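Local coordinates for protein TRAP dicarboxylate transporter-DctP subunit (Desulfovibrio desulfuricans subsp. desulfuricans, PDB 4NHB) that binds sn-glycerol 3-phosphate in a periplasmic solute-binding fold and probably delivers it to the membrane partners of a TRAP transporter, at residues N180-E184 with C185-G189; D215-L219 with K220-I224; R120-E123 with G124-D128; E43-G46 with M47-G51. One frame throughout, in Å; residues are numbered along the deposited sequence.

Contact 1 (N180-E184 with C185-G189); sequences NFAKE and CGISG
A182 and I187 come together across the C-terminal end of helix 176-184, where the chain turns off into strand 188-191. G186 is the first residue to leave helical angles, with a positive phi of 73°, and two backbone bonds run back into the last turn: I187 N to A182 O at 2.9 Å and G186 N to K183 O at 2.7 Å. This is a Schellman motif. A182 O also accepts C185 N at 3.0 Å, its two donors arriving from opposite faces of the carbonyl plane. A further, weak bond runs from C185 N to F181 O.

The side chains reinforce the turn. A182 CB lies 4.0 Å from I187 CB and almost as near I187 CG2, the apolar pairing that goes with a Schellman ending. One turn on from F181, C185 SG sits over a face of its ring, 3.8 Å from the ring centroid and displaced toward the rim, with F181 CZ its closest ring atom at 3.5 Å. F181 sets CG anti to the backbone N (chi1 177°), and C185 sets SG beside its own N, which brings sulfur and ring together. The F181 ring also meets H233 with nearly parallel planes, while C185 packs on helix 296-308, whose R308 forms a salt bridge with E184 OE1.

Chemically, the helix end provides acceptors for the turning amides, and a polarisable thiol against an aromatic face adds a sulfur-aromatic contact beside the turn. The helix-to-strand join of this beta-alpha-beta unit is thus held by backbone bonds together with the A182-I187 and F181-C185 side-chain contacts.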
loop_
_atom_site.group_PDB
_atom_site.type_symbol
_atom_site.label_atom_id
_atom_site.label_comp_id
_atom_site.label_asym_id
_atom_site.label_seq_id
_atom_site.Cartn_x
_atom_site.Cartn_y
_atom_site.Cartn_z
ATOM N N ASN A 180 13.796 -8.038 2.340
ATOM C CA ASN A 180 14.802 -8.269 1.299
ATOM C C ASN A 180 15.412 -6.969 0.783
ATOM O O ASN A 180 16.615 -6.834 0.604
ATOM C CB ASN A 180 14.201 -9.030 0.129
ATOM C CG ASN A 180 15.261 -9.414 -0.873
ATOM O OD1 ASN A 180 16.171 -10.182 -0.553
ATOM N ND2 ASN A 180 15.203 -8.826 -2.054
ATOM N N PHE A 181 14.565 -5.987 0.539
ATOM C CA PHE A 181 15.047 -4.771 0.009
ATOM C C PHE A 181 15.951 -4.051 1.026
ATOM O O PHE A 181 16.972 -3.452 0.656
ATOM C CB PHE A 181 13.867 -3.899 -0.430
ATOM C CG PHE A 181 14.276 -2.582 -0.934
ATOM C CD1 PHE A 181 14.896 -2.463 -2.151
ATOM C CD2 PHE A 181 14.091 -1.445 -0.166
ATOM C CE1 PHE A 181 15.308 -1.236 -2.605
ATOM C CE2 PHE A 181 14.485 -0.225 -0.637
ATOM C CZ PHE A 181 15.096 -0.117 -1.844
ATOM N N ALA A 182 15.582 -4.099 2.305
ATOM C CA ALA A 182 16.395 -3.456 3.330
ATOM C C ALA A 182 17.802 -4.037 3.317
ATOM O O ALA A 182 18.799 -3.322 3.365
ATOM C CB ALA A 182 15.755 -3.628 4.699
ATOM N N LYS A 183 17.886 -5.343 3.214
ATOM C CA LYS A 183 19.192 -5.995 3.132
ATOM C C LYS A 183 20.014 -5.421 1.999
ATOM O O LYS A 183 21.152 -4.967 2.216
ATOM C CB LYS A 183 19.030 -7.492 2.928
ATOM C CG LYS A 183 17.961 -8.071 3.818
ATOM C CD LYS A 183 18.352 -9.351 4.465
ATOM C CE LYS A 183 17.145 -10.018 5.028
ATOM N NZ LYS A 183 17.394 -11.419 5.479
ATOM N N GLU A 184 19.431 -5.402 0.801
ATOM C CA GLU A 184 20.173 -4.984 -0.375
ATOM C C GLU A 184 20.659 -3.556 -0.171
ATOM O O GLU A 184 21.621 -3.134 -0.804
ATOM C CB GLU A 184 19.306 -5.058 -1.634
ATOM C CG GLU A 184 18.990 -6.451 -2.130
ATOM C CD GLU A 184 20.216 -7.197 -2.619
ATOM O OE1 GLU A 184 21.319 -6.588 -2.651
ATOM O OE2 GLU A 184 20.074 -8.391 -2.926
ATOM N N CYS A 185 19.998 -2.806 0.705
ATOM C CA CYS A 185 20.355 -1.406 0.937
ATOM C C CYS A 185 21.441 -1.263 2.028
ATOM O O CYS A 185 21.906 -0.149 2.354
ATOM C CB CYS A 185 19.124 -0.617 1.365
ATOM S SG CYS A 185 18.019 -0.215 0.041
ATOM N N GLY A 186 21.816 -2.393 2.596
ATOM C CA GLY A 186 22.724 -2.409 3.736
ATOM C C GLY A 186 22.051 -1.933 5.016
ATOM O O GLY A 186 22.727 -1.508 5.943
ATOM N N ILE A 187 20.714 -1.996 5.054
ATOM C CA ILE A 187 19.946 -1.521 6.199
ATOM C C ILE A 187 19.702 -2.644 7.222
ATOM O O ILE A 187 19.366 -3.764 6.854
ATOM C CB ILE A 187 18.580 -0.962 5.731
ATOM C CG1 ILE A 187 18.774 0.372 5.005
ATOM C CG2 ILE A 187 17.636 -0.788 6.915
ATOM C CD1 ILE A 187 17.564 0.805 4.097
ATOM N N SER A 188 19.843 -2.338 8.513
ATOM C CA SER A 188 19.531 -3.288 9.569
ATOM C C SER A 188 18.048 -3.202 9.869
ATOM O O SER A 188 17.653 -2.363 10.670
ATOM C CB SER A 188 20.273 -2.932 10.860
ATOM O OG SER A 188 21.665 -3.058 10.710
ATOM N N GLY A 189 17.239 -4.068 9.265
ATOM C CA GLY A 189 15.793 -3.913 9.330
ATOM C C GLY A 189 15.166 -4.417 10.612
ATOM O O GLY A 189 15.518 -5.473 11.101
#

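Contact 2 (D215-L219 with K220-I224); sequences DIVSL and KMYEI
I216 O accepts the amide of M221 at 2.9 Å, with a nearly straight N-H...O angle of 161° and the donor almost in line with the carbonyl. A second bond, K220 N to V217 O at 3.0 Å, comes from above its carbonyl plane. Together with the positive phi of K220 (50°), here without a glycine, they make a Schellman ending to helix 213-218, and the chain passes straight into the 3-10 segment 221-223.

M221 carries most of the side-chain contact. Its chain is extended beyond CG and crosses I216 at about a right angle: SD rests 3.9 Å from I216 CG1, and CE reaches back to L219 CD2 at 4.0 Å. L219 runs beside M221, pointing the same way, with its CB 3.9 Å from M221 CG. Y222 has CG between the backbone N and the carbonyl carbon (chi1 53°), and CE2 brings the ring edge to V217 CA at 4.0 Å. M221 and I216 both pack on Y154 and S211, and L219 on F194 and helix 197-203.

D215 points its carboxylate out of the turn, where OD2 forms a salt bridge with the ligand-binding K37. M221, I216 and L219 thus form an apolar cluster at the turn, while D215, next to I216 in sequence, would probably temper the charge of K37 in the pocket.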
loop_
_atom_site.group_PDB
_atom_site.type_symbol
_atom_site.label_atom_id
_atom_site.label_comp_id
_atom_site.label_asym_id
_atom_site.label_seq_id
_atom_site.Cartn_x
_atom_site.Cartn_y
_atom_site.Cartn_z
ATOM N N ASP A 215 1.740 8.808 5.723
ATOM C CA ASP A 215 1.924 8.110 6.993
ATOM C C ASP A 215 2.876 8.889 7.891
ATOM O O ASP A 215 2.643 9.035 9.104
ATOM C CB ASP A 215 2.417 6.674 6.731
ATOM C CG ASP A 215 1.327 5.754 6.202
ATOM O OD1 ASP A 215 0.144 6.177 6.237
ATOM O OD2 ASP A 215 1.672 4.599 5.756
ATOM N N ILE A 216 3.923 9.454 7.296
ATOM C CA ILE A 216 4.862 10.243 8.071
ATOM C C ILE A 216 4.168 11.430 8.724
ATOM O O ILE A 216 4.423 11.711 9.888
ATOM C CB ILE A 216 6.015 10.741 7.200
ATOM C CG1 ILE A 216 6.912 9.578 6.824
ATOM C CG2 ILE A 216 6.777 11.841 7.902
ATOM C CD1 ILE A 216 7.807 9.875 5.632
ATOM N N VAL A 217 3.279 12.116 7.997
ATOM C CA VAL A 217 2.576 13.249 8.573
ATOM C C VAL A 217 1.461 12.808 9.517
ATOM O O VAL A 217 1.285 13.368 10.590
ATOM C CB VAL A 217 2.003 14.166 7.470
ATOM C CG1 VAL A 217 0.870 15.057 8.018
ATOM C CG2 VAL A 217 3.142 14.979 6.878
ATOM N N SER A 218 0.719 11.790 9.108
ATOM C CA SER A 218 -0.364 11.284 9.910
ATOM C C SER A 218 0.090 10.861 11.292
ATOM O O SER A 218 -0.600 11.163 12.277
ATOM C CB SER A 218 -1.079 10.131 9.206
ATOM O OG SER A 218 -2.065 9.644 10.061
ATOM N N LEU A 219 1.233 10.182 11.385
ATOM C CA LEU A 219 1.735 9.754 12.691
ATOM C C LEU A 219 2.651 10.783 13.345
ATOM O O LEU A 219 3.210 10.549 14.421
ATOM C CB LEU A 219 2.452 8.406 12.572
ATOM C CG LEU A 219 1.573 7.131 12.598
ATOM C CD1 LEU A 219 0.522 7.123 11.461
ATOM C CD2 LEU A 219 2.471 5.905 12.505
ATOM N N LYS A 220 2.779 11.926 12.689
ATOM C CA LYS A 220 3.642 13.008 13.143
ATOM C C LYS A 220 5.045 12.487 13.468
ATOM O O LYS A 220 5.634 12.807 14.498
ATOM C CB LYS A 220 3.016 13.727 14.338
ATOM C CG LYS A 220 1.653 14.358 14.014
ATOM C CD LYS A 220 1.096 15.146 15.187
ATOM C CE LYS A 220 -0.317 15.639 14.904
ATOM N NZ LYS A 220 -1.291 14.523 14.683
ATOM N N MET A 221 5.576 11.696 12.553
ATOM C CA MET A 221 6.874 11.059 12.732
ATOM C C MET A 221 7.992 12.094 12.840
ATOM O O MET A 221 8.998 11.867 13.532
ATOM C CB MET A 221 7.150 10.119 11.575
ATOM C CG MET A 221 6.143 8.919 11.435
ATOM S SD MET A 221 6.861 7.703 10.297
ATOM C CE MET A 221 5.508 6.525 9.964
ATOM N N TYR A 222 7.797 13.229 12.172
ATOM C CA TYR A 222 8.838 14.272 12.057
ATOM C C TYR A 222 9.127 14.959 13.394
ATOM O O TYR A 222 10.170 15.564 13.547
ATOM C CB TYR A 222 8.465 15.309 10.985
ATOM C CG TYR A 222 7.093 15.896 11.167
ATOM C CD1 TYR A 222 6.893 16.958 12.043
ATOM C CD2 TYR A 222 5.993 15.397 10.471
ATOM C CE1 TYR A 222 5.659 17.497 12.232
ATOM C CE2 TYR A 222 4.747 15.937 10.655
ATOM C CZ TYR A 222 4.586 16.996 11.547
ATOM O OH TYR A 222 3.350 17.567 11.764
ATOM N N GLU A 223 8.230 14.797 14.364
ATOM C CA GLU A 223 8.449 15.246 15.738
ATOM C C GLU A 223 9.527 14.445 16.484
ATOM O O GLU A 223 10.050 14.899 17.495
ATOM C CB GLU A 223 7.144 15.146 16.538
ATOM C CG GLU A 223 6.159 16.280 16.251
ATOM C CD GLU A 223 4.852 16.143 17.001
ATOM O OE1 GLU A 223 4.638 15.122 17.701
ATOM O OE2 GLU A 223 4.020 17.064 16.872
ATOM N N ILE A 224 9.807 13.237 16.012
ATOM C CA ILE A 224 10.759 12.333 16.658
ATOM C C ILE A 224 11.934 12.051 15.725
ATOM O O ILE A 224 13.087 12.003 16.144
ATOM C CB ILE A 224 10.039 11.016 17.081
ATOM C CG1 ILE A 224 9.023 11.333 18.171
ATOM C CG2 ILE A 224 11.009 9.981 17.579
ATOM C CD1 ILE A 224 8.028 10.232 18.421
#

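Contact 3 (R120-E123 with G124-D128); sequences RAME and GKTFD
A121 O is the acceptor shared by the two segments. It takes G124 N at 3.1 Å, with an N-H...O angle of 152° and the donor above the carbonyl plane, and then a longer, weak bond from F127 N at 3.4 Å. One carbonyl at the end of helix 115-122 thereby ties both the link residue and the first turn of helix 125-131. R120 O, although only 3.2 Å from G124 N, is badly angled and forms no bond with it.

G124 is the N-cap of the second helix and has no side chain to offer the amides that follow; the OH of Y330 takes K125 N instead. T126 leans its CB and hydroxyl over A121, with OG1 3.3 Å from A121 CB, yet the polar partner of that hydroxyl is S326 OG. M122 O meets F127 CB at 3.1 Å and F127 CG at 3.5 Å, a close carbon-oxygen approach with the ring set obliquely. F127 CG is anti to the backbone N (chi1 179°), which carries the rest of the ring away from the carbonyl. The charged ends pair outside the two segments: E123 OE2 with R119 NE in a salt bridge, while R120 NH2 donates to Y330 O.

Helices 115-122 and 125-131 thus meet at a two-residue corner, E123-G124. M122 and A121 press on the loop residue F112, M122 also on L106, in the direction of the ligand-binding E107, whereas T126 and K125 are held by the C-terminal helix 320-329 and Y330 just beyond it.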
loop_
_atom_site.group_PDB
_atom_site.type_symbol
_atom_site.label_atom_id
_atom_site.label_comp_id
_atom_site.label_asym_id
_atom_site.label_seq_id
_atom_site.Cartn_x
_atom_site.Cartn_y
_atom_site.Cartn_z
ATOM N N ARG A 120 -1.426 3.922 -15.128
ATOM C CA ARG A 120 -1.590 3.211 -16.381
ATOM C C ARG A 120 -1.386 1.710 -16.186
ATOM O O ARG A 120 -2.191 0.912 -16.640
ATOM C CB ARG A 120 -0.646 3.733 -17.459
ATOM C CG ARG A 120 -0.951 5.151 -17.890
ATOM C CD ARG A 120 -0.180 5.564 -19.143
ATOM N NE ARG A 120 1.283 5.631 -18.996
ATOM C CZ ARG A 120 1.959 6.669 -18.506
ATOM N NH1 ARG A 120 1.328 7.751 -18.072
ATOM N NH2 ARG A 120 3.273 6.626 -18.445
ATOM N N ALA A 121 -0.320 1.314 -15.506
ATOM C CA ALA A 121 -0.047 -0.114 -15.312
ATOM C C ALA A 121 -1.101 -0.763 -14.432
ATOM O O ALA A 121 -1.553 -1.885 -14.680
ATOM C CB ALA A 121 1.347 -0.331 -14.691
ATOM N N MET A 122 -1.492 -0.073 -13.379
ATOM C CA MET A 122 -2.373 -0.686 -12.412
ATOM C C MET A 122 -3.822 -0.778 -12.918
ATOM O O MET A 122 -4.604 -1.586 -12.422
ATOM C CB MET A 122 -2.331 0.078 -11.098
ATOM C CG MET A 122 -1.014 -0.057 -10.364
ATOM S SD MET A 122 -0.756 -1.739 -9.808
ATOM C CE MET A 122 0.986 -1.940 -10.121
ATOM N N GLU A 123 -4.177 0.031 -13.909
ATOM C CA GLU A 123 -5.510 -0.040 -14.500
ATOM C C GLU A 123 -5.458 -0.819 -15.807
ATOM O O GLU A 123 -6.447 -0.873 -16.569
ATOM C CB GLU A 123 -6.057 1.379 -14.757
ATOM C CG GLU A 123 -6.386 2.132 -13.476
ATOM C CD GLU A 123 -6.907 3.554 -13.711
ATOM O OE1 GLU A 123 -6.896 4.051 -14.881
ATOM O OE2 GLU A 123 -7.327 4.166 -12.711
ATOM N N GLY A 124 -4.287 -1.387 -16.085
ATOM C CA GLY A 124 -4.020 -2.025 -17.352
ATOM C C GLY A 124 -3.570 -3.453 -17.136
ATOM O O GLY A 124 -3.986 -4.136 -16.176
ATOM N N LYS A 125 -2.688 -3.894 -18.013
ATOM C CA LYS A 125 -2.339 -5.297 -18.120
ATOM C C LYS A 125 -1.476 -5.751 -16.928
ATOM O O LYS A 125 -1.468 -6.922 -16.577
ATOM C CB LYS A 125 -1.585 -5.540 -19.434
ATOM C CG LYS A 125 -1.377 -7.014 -19.799
ATOM C CD LYS A 125 -2.687 -7.703 -20.248
ATOM C CE LYS A 125 -2.465 -9.177 -20.652
ATOM N NZ LYS A 125 -1.202 -9.359 -21.417
ATOM N N THR A 126 -0.729 -4.828 -16.331
ATOM C CA THR A 126 0.185 -5.203 -15.246
ATOM C C THR A 126 -0.609 -5.790 -14.062
ATOM O O THR A 126 -0.263 -6.836 -13.507
ATOM C CB THR A 126 0.999 -4.025 -14.756
ATOM O OG1 THR A 126 1.731 -3.445 -15.846
ATOM C CG2 THR A 126 1.982 -4.491 -13.689
ATOM N N PHE A 127 -1.674 -5.092 -13.681
ATOM C CA PHE A 127 -2.555 -5.564 -12.621
ATOM C C PHE A 127 -3.200 -6.891 -12.964
ATOM O O PHE A 127 -3.312 -7.778 -12.123
ATOM C CB PHE A 127 -3.662 -4.541 -12.398
ATOM C CG PHE A 127 -4.655 -4.938 -11.331
ATOM C CD1 PHE A 127 -4.452 -4.575 -10.026
ATOM C CD2 PHE A 127 -5.814 -5.647 -11.653
ATOM C CE1 PHE A 127 -5.366 -4.923 -9.058
ATOM C CE2 PHE A 127 -6.719 -6.006 -10.673
ATOM C CZ PHE A 127 -6.498 -5.642 -9.393
ATOM N N ASP A 128 -3.671 -7.013 -14.201
ATOM C CA ASP A 128 -4.277 -8.268 -14.643
ATOM C C ASP A 128 -3.293 -9.430 -14.501
ATOM O O ASP A 128 -3.656 -10.473 -13.961
ATOM C CB ASP A 128 -4.740 -8.173 -16.101
ATOM C CG ASP A 128 -5.958 -7.284 -16.278
ATOM O OD1 ASP A 128 -6.495 -6.773 -15.281
ATOM O OD2 ASP A 128 -6.372 -7.082 -17.437
#

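Contact 4 (E43-G46 with M47-G51); sequences ETIG and MHLFG
H48 lies alongside T44 one turn along helix 42-57, the helix of the beta-alpha-beta unit that links strands 30-34 and 63-67 in this periplasmic binding-protein fold. The backbone is regular, as in F50 N to G46 O at 2.9 Å with an N-H...O angle of 169°, and the side chains pair four residues apart.

H48 can be followed outward. Its CB lies 3.8 Å from I45 O and CG 3.7 Å from T44 O. CD2 comes in at 3.2 Å from T44 O, the same oxygen that accepts H48 N, and also touches T44 CG2. NE2 stays 3.9 Å from that methyl and ends on E39 OE2 in a hydrogen bond. With CG beside the backbone N (chi1 -72°), the ring points the same way as the T44 side chain. I45 and L49 pair likewise, I45 CG2 to L49 CD1 at 4.0 Å, against helix 252-286.

On the sheet-facing side, E43 is extended, its carboxylate spent on the binding site: OE1 accepts M36 N and OE2 bonds H238 ND1. This is consistent with a second-shell residue that orients the ligand-binding H238, and would probably favour a proton on its ND1. M47 slants across E43, its CG 3.2 Å from E43 O and its SD 4.1 Å from E43 OE1.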
loop_
_atom_site.group_PDB
_atom_site.type_symbol
_atom_site.label_atom_id
_atom_site.label_comp_id
_atom_site.label_asym_id
_atom_site.label_seq_id
_atom_site.Cartn_x
_atom_site.Cartn_y
_atom_site.Cartn_z
ATOM N N GLU A 43 -5.744 5.225 2.310
ATOM C CA GLU A 43 -6.464 3.944 2.365
ATOM C C GLU A 43 -7.853 4.149 2.974
ATOM O O GLU A 43 -8.891 3.777 2.391
ATOM C CB GLU A 43 -5.666 2.905 3.139
ATOM C CG GLU A 43 -6.307 1.520 3.109
ATOM C CD GLU A 43 -5.681 0.554 4.090
ATOM O OE1 GLU A 43 -6.057 0.507 5.294
ATOM O OE2 GLU A 43 -4.860 -0.233 3.632
ATOM N N THR A 44 -7.873 4.821 4.109
ATOM C CA THR A 44 -9.082 5.032 4.866
ATOM C C THR A 44 -10.084 5.941 4.155
ATOM O O THR A 44 -11.278 5.674 4.173
ATOM C CB THR A 44 -8.729 5.613 6.211
ATOM O OG1 THR A 44 -7.739 4.774 6.818
ATOM C CG2 THR A 44 -9.948 5.677 7.100
ATOM N N ILE A 45 -9.595 7.037 3.588
ATOM C CA ILE A 45 -10.415 7.896 2.735
ATOM C C ILE A 45 -11.068 7.061 1.616
ATOM O O ILE A 45 -12.259 7.174 1.346
ATOM C CB ILE A 45 -9.551 8.987 2.096
ATOM C CG1 ILE A 45 -8.937 9.884 3.179
ATOM C CG2 ILE A 45 -10.394 9.795 1.104
ATOM C CD1 ILE A 45 -7.805 10.781 2.668
ATOM N N GLY A 46 -10.263 6.212 0.989
ATOM C CA GLY A 46 -10.722 5.281 -0.019
ATOM C C GLY A 46 -11.873 4.408 0.429
ATOM O O GLY A 46 -12.855 4.260 -0.291
ATOM N N MET A 47 -11.740 3.828 1.612
ATOM C CA MET A 47 -12.742 2.945 2.195
ATOM C C MET A 47 -14.068 3.638 2.378
ATOM O O MET A 47 -15.133 3.099 2.015
ATOM C CB MET A 47 -12.220 2.476 3.564
ATOM C CG MET A 47 -10.999 1.555 3.416
ATOM S SD MET A 47 -10.067 1.336 4.954
ATOM C CE MET A 47 -11.168 0.162 5.670
ATOM N N HIS A 48 -14.021 4.829 2.939
ATOM C CA HIS A 48 -15.244 5.582 3.164
ATOM C C HIS A 48 -15.898 5.960 1.833
ATOM O O HIS A 48 -17.127 5.879 1.686
ATOM C CB HIS A 48 -14.968 6.847 3.978
ATOM C CG HIS A 48 -14.646 6.596 5.423
ATOM N ND1 HIS A 48 -15.551 6.049 6.310
ATOM C CD2 HIS A 48 -13.510 6.811 6.131
ATOM C CE1 HIS A 48 -14.986 5.945 7.501
ATOM N NE2 HIS A 48 -13.745 6.396 7.415
ATOM N N LEU A 49 -15.085 6.376 0.863
ATOM C CA LEU A 49 -15.632 6.814 -0.417
ATOM C C LEU A 49 -16.303 5.615 -1.060
ATOM O O LEU A 49 -17.404 5.747 -1.585
ATOM C CB LEU A 49 -14.580 7.419 -1.375
ATOM C CG LEU A 49 -13.914 8.761 -1.083
ATOM C CD1 LEU A 49 -12.701 8.976 -2.006
ATOM C CD2 LEU A 49 -14.920 9.889 -1.244
ATOM N N PHE A 50 -15.658 4.449 -1.020
ATOM C CA PHE A 50 -16.307 3.234 -1.525
ATOM C C PHE A 50 -17.660 3.014 -0.885
ATOM O O PHE A 50 -18.627 2.608 -1.559
ATOM C CB PHE A 50 -15.467 1.996 -1.274
ATOM C CG PHE A 50 -16.217 0.704 -1.452
ATOM C CD1 PHE A 50 -16.264 0.082 -2.686
ATOM C CD2 PHE A 50 -16.861 0.112 -0.383
ATOM C CE1 PHE A 50 -16.932 -1.126 -2.863
ATOM C CE2 PHE A 50 -17.557 -1.082 -0.559
ATOM C CZ PHE A 50 -17.574 -1.709 -1.792
ATOM N N GLY A 51 -17.714 3.265 0.417
ATOM C CA GLY A 51 -18.926 3.058 1.184
ATOM C C GLY A 51 -19.996 4.034 0.732
ATOM O O GLY A 51 -21.155 3.646 0.483
#

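Contact 4 is the most buried of the four, an internal stretch of one regular helix, whereas contacts 1 to 3 are partly buried turns at helix ends. Contacts 1 and 2 share the Schellman ending, but 180-189 leads into a strand and has a sulfur-aromatic contact, while 215-224 leads into a 3-10 turn packed by methionine. Contact 3 joins two helices through a two-residue link, with A121 O as shared acceptor and outside hydroxyls as further partners. No two share an element: contacts 2 and 4 approach closest, nearest atoms about 7 Å apart, and both send an acid to ligand-binding residues. Contacts 1 and 4 lie on opposite sides of the chain's centre.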